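Local coordinates for protein tartronate semialdehyde reductase (Salmonella typhimurium, PDB 1VPD) that probably reduces tartronate semialdehyde to D-glycerate with NADH or NADPH, the last step of galactarate degradation, at residues I86-S100 with A112-V125. Residues are numbered along the deposited sequence; the frame is centred on the assembly and turned at random.
Sequences IEGAKPGTVLIDMSS and ALKAKGVEMLDAPV
The flat carboxylate of Asp97 stands on the same sheet face as Met120, whose extended chain brings CE to 3.9 Å from Asp97 CB. Asp97 OD1 accepts Ser99 OG on its syn lone pair and Ser99 N from above the carboxylate plane; the bond from N closes an Asx turn. Thr67 OG1 is a third partner of OD1, and the three bonds together would hold the carboxylate's rotation. At the carboxylate of Asp122, Gly169 N and Asn172 N each bind one oxygen. Strands 94-97 and 119-122 run parallel at 14°, and Leu95 N meets Glu119 O almost straight (2.9 Å, 175°). Leu95, with CG anti to its backbone N (chi1 169°), lies alongside Met120 and crosses Leu113 at about a right angle, Leu95 CD2 to Leu113 CD1 3.6 Å. On the other face Ile96 and Leu121 lie side by side against helix 145-156, on Tyr151 and Ile147 respectively, while Ile96 CG2 meets Ala123 CB at 3.8 Å. At the far end Gly92 N binds Gly117 O (2.8 Å), and Gly117 closes helix 103-114 in a Schellman motif. This is the beta-alpha-beta crossover of a Rossmann-type domain. One water joins Met98 O, Ser100 OG and Val125 N, linking the loop after strand 94-97 to Val125. Val125 O bonds Lys175 NZ, the predicted catalytic lysine, and Ser100 O bonds Lys243 NZ, a predicted NAD(+) ligand, consistent with Ser100 helping to bind NAD(+) there.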
loop_
_atom_site.group_PDB
_atom_site.type_symbol
_atom_site.label_atom_id
_atom_site.label_comp_id
_atom_site.label_asym_id
_atom_site.label_seq_id
_atom_site.Cartn_x
_atom_site.Cartn_y
_atom_site.Cartn_z
ATOM N N ILE A 86 -6.916 -19.697 -8.155
ATOM C CA ILE A 86 -7.763 -20.776 -7.687
ATOM C C ILE A 86 -7.815 -21.943 -8.684
ATOM O O ILE A 86 -8.041 -23.081 -8.274
ATOM C CB ILE A 86 -9.172 -20.262 -7.337
ATOM C CG1 ILE A 86 -9.898 -21.268 -6.424
ATOM C CG2 ILE A 86 -9.985 -19.958 -8.589
ATOM C CD1 ILE A 86 -11.179 -20.695 -5.806
ATOM N N GLU A 87 -7.604 -21.658 -9.968
ATOM C CA GLU A 87 -7.633 -22.700 -11.005
ATOM C C GLU A 87 -6.347 -23.528 -11.057
ATOM O O GLU A 87 -6.344 -24.621 -11.658
ATOM C CB GLU A 87 -7.941 -22.077 -12.375
ATOM C CG GLU A 87 -9.291 -21.367 -12.432
ATOM C CD GLU A 87 -9.671 -20.845 -13.811
ATOM O OE1 GLU A 87 -8.878 -20.954 -14.763
ATOM O OE2 GLU A 87 -10.799 -20.317 -13.950
ATOM N N GLY A 88 -5.259 -23.038 -10.451
ATOM C CA GLY A 88 -3.992 -23.747 -10.441
ATOM C C GLY A 88 -3.482 -24.223 -9.088
ATOM O O GLY A 88 -2.532 -25.013 -9.010
ATOM N N ALA A 89 -4.096 -23.747 -8.015
ATOM C CA ALA A 89 -3.581 -23.968 -6.670
ATOM C C ALA A 89 -4.046 -25.314 -6.132
ATOM O O ALA A 89 -5.230 -25.600 -6.097
ATOM C CB ALA A 89 -4.067 -22.861 -5.723
ATOM N N LYS A 90 -3.123 -26.121 -5.664
ATOM C CA LYS A 90 -3.547 -27.355 -5.005
ATOM C C LYS A 90 -3.814 -27.084 -3.524
ATOM O O LYS A 90 -3.373 -26.045 -2.984
ATOM C CB LYS A 90 -2.517 -28.464 -5.217
ATOM C CG LYS A 90 -1.139 -28.217 -4.638
ATOM C CD LYS A 90 -0.082 -29.142 -5.311
ATOM C CE LYS A 90 1.094 -28.380 -5.932
ATOM N NZ LYS A 90 0.985 -28.210 -7.422
ATOM N N PRO A 91 -4.543 -27.981 -2.856
ATOM C CA PRO A 91 -4.827 -27.800 -1.432
ATOM C C PRO A 91 -3.546 -27.595 -0.674
ATOM O O PRO A 91 -2.547 -28.264 -0.951
ATOM C CB PRO A 91 -5.511 -29.120 -1.044
ATOM C CG PRO A 91 -6.148 -29.571 -2.291
ATOM C CD PRO A 91 -5.166 -29.223 -3.365
ATOM N N GLY A 92 -3.545 -26.622 0.235
ATOM C CA GLY A 92 -2.397 -26.289 1.038
ATOM C C GLY A 92 -1.591 -25.092 0.534
ATOM O O GLY A 92 -0.742 -24.574 1.251
ATOM N N THR A 93 -1.840 -24.678 -0.702
ATOM C CA THR A 93 -1.236 -23.479 -1.270
ATOM C C THR A 93 -1.677 -22.296 -0.403
ATOM O O THR A 93 -2.786 -22.308 0.110
ATOM C CB THR A 93 -1.746 -23.272 -2.707
ATOM O OG1 THR A 93 -1.363 -24.371 -3.551
ATOM C CG2 THR A 93 -1.083 -22.066 -3.364
ATOM N N VAL A 94 -0.805 -21.303 -0.260
ATOM C CA VAL A 94 -1.092 -20.109 0.537
ATOM C C VAL A 94 -1.027 -18.870 -0.345
ATOM O O VAL A 94 -0.060 -18.694 -1.087
ATOM C CB VAL A 94 -0.075 -19.956 1.673
ATOM C CG1 VAL A 94 -0.336 -18.672 2.488
ATOM C CG2 VAL A 94 -0.071 -21.222 2.589
ATOM N N LEU A 95 -2.046 -18.009 -0.241
ATOM C CA LEU A 95 -2.008 -16.667 -0.822
ATOM C C LEU A 95 -1.711 -15.675 0.293
ATOM O O LEU A 95 -2.424 -15.658 1.303
ATOM C CB LEU A 95 -3.335 -16.298 -1.470
ATOM C CG LEU A 95 -3.526 -14.822 -1.881
ATOM C CD1 LEU A 95 -2.539 -14.414 -2.951
ATOM C CD2 LEU A 95 -4.951 -14.608 -2.368
ATOM N N ILE A 96 -0.669 -14.881 0.104
ATOM C CA ILE A 96 -0.378 -13.731 0.951
ATOM C C ILE A 96 -0.730 -12.510 0.125
ATOM O O ILE A 96 0.037 -12.065 -0.746
ATOM C CB ILE A 96 1.092 -13.702 1.424
ATOM C CG1 ILE A 96 1.458 -14.988 2.165
ATOM C CG2 ILE A 96 1.357 -12.513 2.368
ATOM C CD1 ILE A 96 2.893 -15.029 2.588
ATOM N N ASP A 97 -1.918 -11.974 0.347
ATOM C CA ASP A 97 -2.303 -10.762 -0.374
ATOM C C ASP A 97 -1.800 -9.564 0.407
ATOM O O ASP A 97 -2.218 -9.338 1.545
ATOM C CB ASP A 97 -3.820 -10.686 -0.572
ATOM C CG ASP A 97 -4.246 -9.465 -1.363
ATOM O OD1 ASP A 97 -3.416 -8.925 -2.167
ATOM O OD2 ASP A 97 -5.399 -8.991 -1.230
HETATM N N MSE A 98 -0.899 -8.808 -0.206
HETATM C CA MSE A 98 -0.296 -7.632 0.402
HETATM C C MSE A 98 -0.909 -6.329 -0.122
HETATM O O MSE A 98 -0.443 -5.235 0.211
HETATM C CB MSE A 98 1.219 -7.672 0.198
HETATM C CG MSE A 98 1.829 -8.964 0.814
HETATM SE SE MSE A 98 3.754 -9.089 0.844
HETATM C CE MSE A 98 4.089 -8.149 2.511
ATOM N N SER A 99 -1.978 -6.461 -0.897
ATOM C CA SER A 99 -2.766 -5.331 -1.390
ATOM C C SER A 99 -3.530 -4.676 -0.250
ATOM O O SER A 99 -3.903 -5.320 0.737
ATOM C CB SER A 99 -3.784 -5.814 -2.426
ATOM O OG SER A 99 -3.197 -6.672 -3.400
ATOM N N SER A 100 -3.811 -3.393 -0.409
ATOM C CA SER A 100 -4.727 -2.696 0.471
ATOM C C SER A 100 -6.131 -2.804 -0.099
ATOM O O SER A 100 -6.430 -2.188 -1.141
ATOM C CB SER A 100 -4.331 -1.231 0.574
ATOM O OG SER A 100 -3.027 -1.092 1.084
ATOM N N ALA A 112 -13.709 -18.007 -0.408
ATOM C CA ALA A 112 -13.731 -18.652 -1.717
ATOM C C ALA A 112 -12.519 -19.574 -1.887
ATOM O O ALA A 112 -12.662 -20.691 -2.401
ATOM C CB ALA A 112 -13.765 -17.631 -2.825
ATOM N N LEU A 113 -11.348 -19.126 -1.446
ATOM C CA LEU A 113 -10.133 -19.936 -1.550
ATOM C C LEU A 113 -10.185 -21.131 -0.596
ATOM O O LEU A 113 -9.762 -22.231 -0.964
ATOM C CB LEU A 113 -8.884 -19.095 -1.272
ATOM C CG LEU A 113 -8.582 -18.080 -2.387
ATOM C CD1 LEU A 113 -7.496 -17.133 -1.971
ATOM C CD2 LEU A 113 -8.206 -18.777 -3.704
ATOM N N LYS A 114 -10.739 -20.928 0.597
ATOM C CA LYS A 114 -10.826 -21.999 1.609
ATOM C C LYS A 114 -11.645 -23.182 1.102
ATOM O O LYS A 114 -11.345 -24.332 1.441
ATOM C CB LYS A 114 -11.421 -21.476 2.917
ATOM C CG LYS A 114 -11.535 -22.536 4.021
ATOM C CD LYS A 114 -11.896 -21.922 5.371
ATOM C CE LYS A 114 -12.470 -22.954 6.346
ATOM N NZ LYS A 114 -11.906 -24.328 6.172
ATOM N N ALA A 115 -12.661 -22.906 0.295
ATOM C CA ALA A 115 -13.498 -23.956 -0.285
ATOM C C ALA A 115 -12.684 -24.901 -1.183
ATOM O O ALA A 115 -13.059 -26.057 -1.364
ATOM C CB ALA A 115 -14.631 -23.357 -1.056
ATOM N N LYS A 116 -11.596 -24.393 -1.757
ATOM C CA LYS A 116 -10.654 -25.204 -2.530
ATOM C C LYS A 116 -9.402 -25.671 -1.769
ATOM O O LYS A 116 -8.500 -26.285 -2.353
ATOM C CB LYS A 116 -10.253 -24.432 -3.789
ATOM C CG LYS A 116 -11.342 -24.420 -4.842
ATOM C CD LYS A 116 -11.301 -25.693 -5.707
ATOM C CE LYS A 116 -10.141 -25.672 -6.700
ATOM N NZ LYS A 116 -10.385 -26.532 -7.898
ATOM N N GLY A 117 -9.335 -25.397 -0.470
ATOM C CA GLY A 117 -8.205 -25.781 0.348
ATOM C C GLY A 117 -7.019 -24.847 0.304
ATOM O O GLY A 117 -5.929 -25.201 0.744
ATOM N N VAL A 118 -7.233 -23.638 -0.218
ATOM C CA VAL A 118 -6.184 -22.637 -0.305
ATOM C C VAL A 118 -6.291 -21.685 0.892
ATOM O O VAL A 118 -7.367 -21.173 1.168
ATOM C CB VAL A 118 -6.300 -21.881 -1.643
ATOM C CG1 VAL A 118 -5.244 -20.807 -1.768
ATOM C CG2 VAL A 118 -6.232 -22.887 -2.812
ATOM N N GLU A 119 -5.175 -21.471 1.577
ATOM C CA GLU A 119 -5.086 -20.631 2.769
ATOM C C GLU A 119 -4.788 -19.201 2.347
ATOM O O GLU A 119 -4.323 -18.973 1.237
ATOM C CB GLU A 119 -3.941 -21.081 3.660
ATOM C CG GLU A 119 -3.916 -22.572 3.968
ATOM C CD GLU A 119 -4.758 -22.969 5.150
ATOM O OE1 GLU A 119 -5.540 -22.135 5.678
ATOM O OE2 GLU A 119 -4.632 -24.154 5.530
HETATM N N MSE A 120 -5.012 -18.250 3.251
HETATM C CA MSE A 120 -4.815 -16.832 2.910
HETATM C C MSE A 120 -4.441 -15.991 4.124
HETATM O O MSE A 120 -5.000 -16.170 5.219
HETATM C CB MSE A 120 -6.073 -16.247 2.257
HETATM C CG MSE A 120 -5.908 -14.804 1.818
HETATM SE SE MSE A 120 -7.498 -14.189 0.936
HETATM C CE MSE A 120 -7.137 -12.332 0.774
ATOM N N LEU A 121 -3.469 -15.108 3.930
ATOM C CA LEU A 121 -3.189 -14.018 4.857
ATOM C C LEU A 121 -3.467 -12.695 4.139
ATOM O O LEU A 121 -3.155 -12.558 2.950
ATOM C CB LEU A 121 -1.727 -13.997 5.299
ATOM C CG LEU A 121 -1.139 -15.239 5.984
ATOM C CD1 LEU A 121 0.350 -15.062 6.173
ATOM C CD2 LEU A 121 -1.847 -15.447 7.288
ATOM N N ASP A 122 -4.016 -11.723 4.869
ATOM C CA ASP A 122 -4.057 -10.343 4.398
ATOM C C ASP A 122 -2.946 -9.569 5.090
ATOM O O ASP A 122 -2.994 -9.353 6.299
ATOM C CB ASP A 122 -5.440 -9.676 4.537
ATOM C CG ASP A 122 -5.937 -9.533 5.968
ATOM O OD1 ASP A 122 -5.928 -10.526 6.741
ATOM O OD2 ASP A 122 -6.443 -8.456 6.392
ATOM N N ALA A 123 -1.922 -9.208 4.317
ATOM C CA ALA A 123 -0.690 -8.615 4.835
ATOM C C ALA A 123 -0.310 -7.312 4.110
ATOM O O ALA A 123 0.765 -7.222 3.501
ATOM C CB ALA A 123 0.447 -9.620 4.727
ATOM N N PRO A 124 -1.180 -6.302 4.175
ATOM C CA PRO A 124 -0.859 -4.996 3.604
ATOM C C PRO A 124 0.306 -4.333 4.331
ATOM O O PRO A 124 0.743 -4.754 5.417
ATOM C CB PRO A 124 -2.165 -4.196 3.776
ATOM C CG PRO A 124 -2.861 -4.848 4.915
ATOM C CD PRO A 124 -2.510 -6.311 4.807
ATOM N N VAL A 125 0.834 -3.299 3.704
ATOM C CA VAL A 125 2.085 -2.707 4.129
ATOM C C VAL A 125 1.987 -1.215 4.277
ATOM O O VAL A 125 1.083 -0.574 3.718
ATOM C CB VAL A 125 3.249 -3.055 3.139
ATOM C CG1 VAL A 125 3.268 -4.536 2.813
ATOM C CG2 VAL A 125 3.160 -2.257 1.839
HETATM O O HOH W 1 -7.200 -26.722 -4.654
HETATM O O HOH W 2 -0.595 -2.630 1.035
#